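Local coordinates for protein carbon monoxide oxidation system transcription regulator CooA-1 (Carboxydothermus hydrogenoformans, PDB 2FMY) that probably senses carbon monoxide through a bound haem and, in response, activates transcription as a dimeric DNA-binding regulator of the CRP type, at residues Arg55-Leu60 with Phe85-Glu90. Residues are numbered along the deposited sequence; the frame is centred on the assembly and turned at random.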
loop_
_atom_site.group_PDB
_atom_site.type_symbol
_atom_site.label_atom_id
_atom_site.label_comp_id
_atom_site.label_asym_id
_atom_site.label_seq_id
_atom_site.Cartn_x
_atom_site.Cartn_y
_atom_site.Cartn_z
ATOM N N ARG A 55 8.989 20.017 1.131
ATOM C CA ARG A 55 8.102 18.927 1.509
ATOM C C ARG A 55 7.115 18.720 0.374
ATOM O O ARG A 55 6.603 19.689 -0.212
ATOM C CB ARG A 55 7.358 19.223 2.824
ATOM C CG ARG A 55 8.214 19.048 4.097
ATOM C CD ARG A 55 7.510 19.522 5.394
ATOM N NE ARG A 55 6.212 18.866 5.599
ATOM C CZ ARG A 55 5.680 18.581 6.791
ATOM N NH1 ARG A 55 6.340 18.870 7.912
ATOM N NH2 ARG A 55 4.491 17.991 6.868
ATOM N N VAL A 56 6.844 17.456 0.081
ATOM C CA VAL A 56 6.058 17.089 -1.081
ATOM C C VAL A 56 4.941 16.148 -0.646
ATOM O O VAL A 56 5.177 15.159 0.055
ATOM C CB VAL A 56 6.970 16.431 -2.168
ATOM C CG1 VAL A 56 6.157 15.691 -3.203
ATOM C CG2 VAL A 56 7.854 17.481 -2.841
ATOM N N ARG A 57 3.721 16.472 -1.052
ATOM C CA ARG A 57 2.564 15.655 -0.741
ATOM C C ARG A 57 2.275 14.677 -1.878
ATOM O O ARG A 57 2.162 15.082 -3.047
ATOM C CB ARG A 57 1.340 16.536 -0.477
ATOM C CG ARG A 57 0.122 15.744 -0.016
ATOM C CD ARG A 57 -0.964 16.635 0.535
ATOM N NE ARG A 57 -1.617 17.432 -0.502
ATOM C CZ ARG A 57 -2.833 17.193 -0.989
ATOM N NH1 ARG A 57 -3.555 16.168 -0.545
ATOM N NH2 ARG A 57 -3.328 17.991 -1.929
ATOM N N VAL A 58 2.185 13.398 -1.526
ATOM C CA VAL A 58 1.733 12.354 -2.434
ATOM C C VAL A 58 0.279 12.044 -2.082
ATOM O O VAL A 58 -0.039 11.741 -0.925
ATOM C CB VAL A 58 2.608 11.075 -2.328
ATOM C CG1 VAL A 58 2.157 10.012 -3.330
ATOM C CG2 VAL A 58 4.110 11.419 -2.536
ATOM N N TYR A 59 -0.606 12.150 -3.072
ATOM C CA TYR A 59 -2.046 12.008 -2.833
ATOM C C TYR A 59 -2.857 11.451 -4.005
ATOM O O TYR A 59 -2.437 11.509 -5.156
ATOM C CB TYR A 59 -2.637 13.354 -2.371
ATOM C CG TYR A 59 -2.599 14.448 -3.414
ATOM C CD1 TYR A 59 -1.408 15.113 -3.718
ATOM C CD2 TYR A 59 -3.759 14.828 -4.085
ATOM C CE1 TYR A 59 -1.378 16.124 -4.683
ATOM C CE2 TYR A 59 -3.741 15.830 -5.045
ATOM C CZ TYR A 59 -2.551 16.478 -5.331
ATOM O OH TYR A 59 -2.538 17.471 -6.275
ATOM N N LEU A 60 -4.027 10.906 -3.685
ATOM C CA LEU A 60 -4.999 10.469 -4.685
ATOM C C LEU A 60 -6.029 11.567 -4.801
ATOM O O LEU A 60 -6.430 12.132 -3.786
ATOM C CB LEU A 60 -5.699 9.187 -4.242
ATOM C CG LEU A 60 -4.903 7.899 -4.025
ATOM C CD1 LEU A 60 -5.815 6.844 -3.393
ATOM C CD2 LEU A 60 -4.302 7.386 -5.324
ATOM N N PHE A 85 -1.002 11.908 -7.510
ATOM C CA PHE A 85 -0.530 13.252 -7.798
ATOM C C PHE A 85 0.576 13.610 -6.798
ATOM O O PHE A 85 0.643 13.046 -5.690
ATOM C CB PHE A 85 -1.669 14.271 -7.721
ATOM C CG PHE A 85 -2.676 14.160 -8.843
ATOM C CD1 PHE A 85 -2.593 14.999 -9.951
ATOM C CD2 PHE A 85 -3.711 13.227 -8.786
ATOM C CE1 PHE A 85 -3.520 14.921 -10.991
ATOM C CE2 PHE A 85 -4.655 13.140 -9.819
ATOM C CZ PHE A 85 -4.558 13.990 -10.924
ATOM N N ILE A 86 1.454 14.521 -7.204
ATOM C CA ILE A 86 2.593 14.919 -6.374
ATOM C C ILE A 86 2.683 16.440 -6.372
ATOM O O ILE A 86 2.863 17.052 -7.425
ATOM C CB ILE A 86 3.912 14.260 -6.866
ATOM C CG1 ILE A 86 3.820 12.729 -6.755
ATOM C CG2 ILE A 86 5.111 14.766 -6.073
ATOM C CD1 ILE A 86 4.983 11.984 -7.409
ATOM N N GLN A 87 2.524 17.041 -5.190
ATOM C CA GLN A 87 2.448 18.496 -5.050
ATOM C C GLN A 87 3.456 19.008 -4.028
ATOM O O GLN A 87 3.673 18.367 -3.000
ATOM C CB GLN A 87 1.034 18.901 -4.631
ATOM C CG GLN A 87 0.792 20.400 -4.486
ATOM C CD GLN A 87 -0.619 20.716 -4.011
ATOM O OE1 GLN A 87 -1.148 20.049 -3.127
ATOM N NE2 GLN A 87 -1.230 21.737 -4.597
ATOM N N ALA A 88 4.056 20.164 -4.317
ATOM C CA ALA A 88 4.966 20.836 -3.389
ATOM C C ALA A 88 4.161 21.553 -2.309
ATOM O O ALA A 88 3.320 22.402 -2.612
ATOM C CB ALA A 88 5.863 21.823 -4.132
ATOM N N MET A 89 4.409 21.204 -1.051
ATOM C CA MET A 89 3.690 21.831 0.064
ATOM C C MET A 89 4.321 23.152 0.448
ATOM O O MET A 89 3.729 23.957 1.177
ATOM C CB MET A 89 3.639 20.901 1.268
ATOM C CG MET A 89 2.557 19.853 1.161
ATOM S SD MET A 89 2.901 18.501 2.300
ATOM C CE MET A 89 2.451 19.287 3.859
ATOM N N GLU A 90 5.537 23.351 -0.050
ATOM C CA GLU A 90 6.306 24.573 0.149
ATOM C C GLU A 90 7.344 24.636 -0.968
ATOM O O GLU A 90 7.461 23.684 -1.740
ATOM C CB GLU A 90 6.975 24.558 1.522
ATOM C CG GLU A 90 7.827 23.323 1.795
ATOM C CD GLU A 90 8.269 23.260 3.238
ATOM O OE1 GLU A 90 9.492 23.356 3.497
ATOM O OE2 GLU A 90 7.385 23.143 4.117
#
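Arg57 NH2 is gripped twice: within the contact it gives a hydrogen bond to Gln87 OE1 (3.2 Å, 164° at the hydrogen), and it also forms a salt bridge with Glu66 of strand 66-73. Gln87 OE1 meets the guanidinium at its edge, close to its plane, while the amide itself is turned 45° against that group. The two residues pair on one face of the sheet, and with CG opposite the backbone N in both (chi1 -175° for Arg57) the two chains run alongside each other in a common direction. The Arg57 chain then bends at chi3, bringing NH2 3.6 Å above the Tyr59 ring plane, over its centre. Phe85 CB lies over the other face of that ring, toward the rim at CZ, as a CH-pi contact 3.7 Å from the centroid; the two aromatic rings are displaced so far that they hardly stack.

The strands run antiparallel. Arg57 with Gln87 and Tyr59 with Phe85 are hydrogen-bonded pairs, each closed by two backbone bonds, the shortest being Arg57 N to Gln87 O at 2.7 Å. Beyond the strand end, Met89 N still bonds to Arg55 O, and Met89 SD rests 3.7 Å from Arg57 CB.

On the opposite face, Val56, Val58, Ile86 and Ala88 are buried; Val58 and Ile86 also touch Phe78 of the haem pocket. The strands are the central pair of a four-stranded sheet in the cyclic nucleotide-binding domain, and the contact thus separates a polar-aromatic layer from an apolar one facing the haem side. With Gln87 NE2 bonded to Lys35 O and Arg57 NH1 to Thr68, the amide and guanidinium are probably fixed in rotation, and Glu66 should offset the arginine's charge.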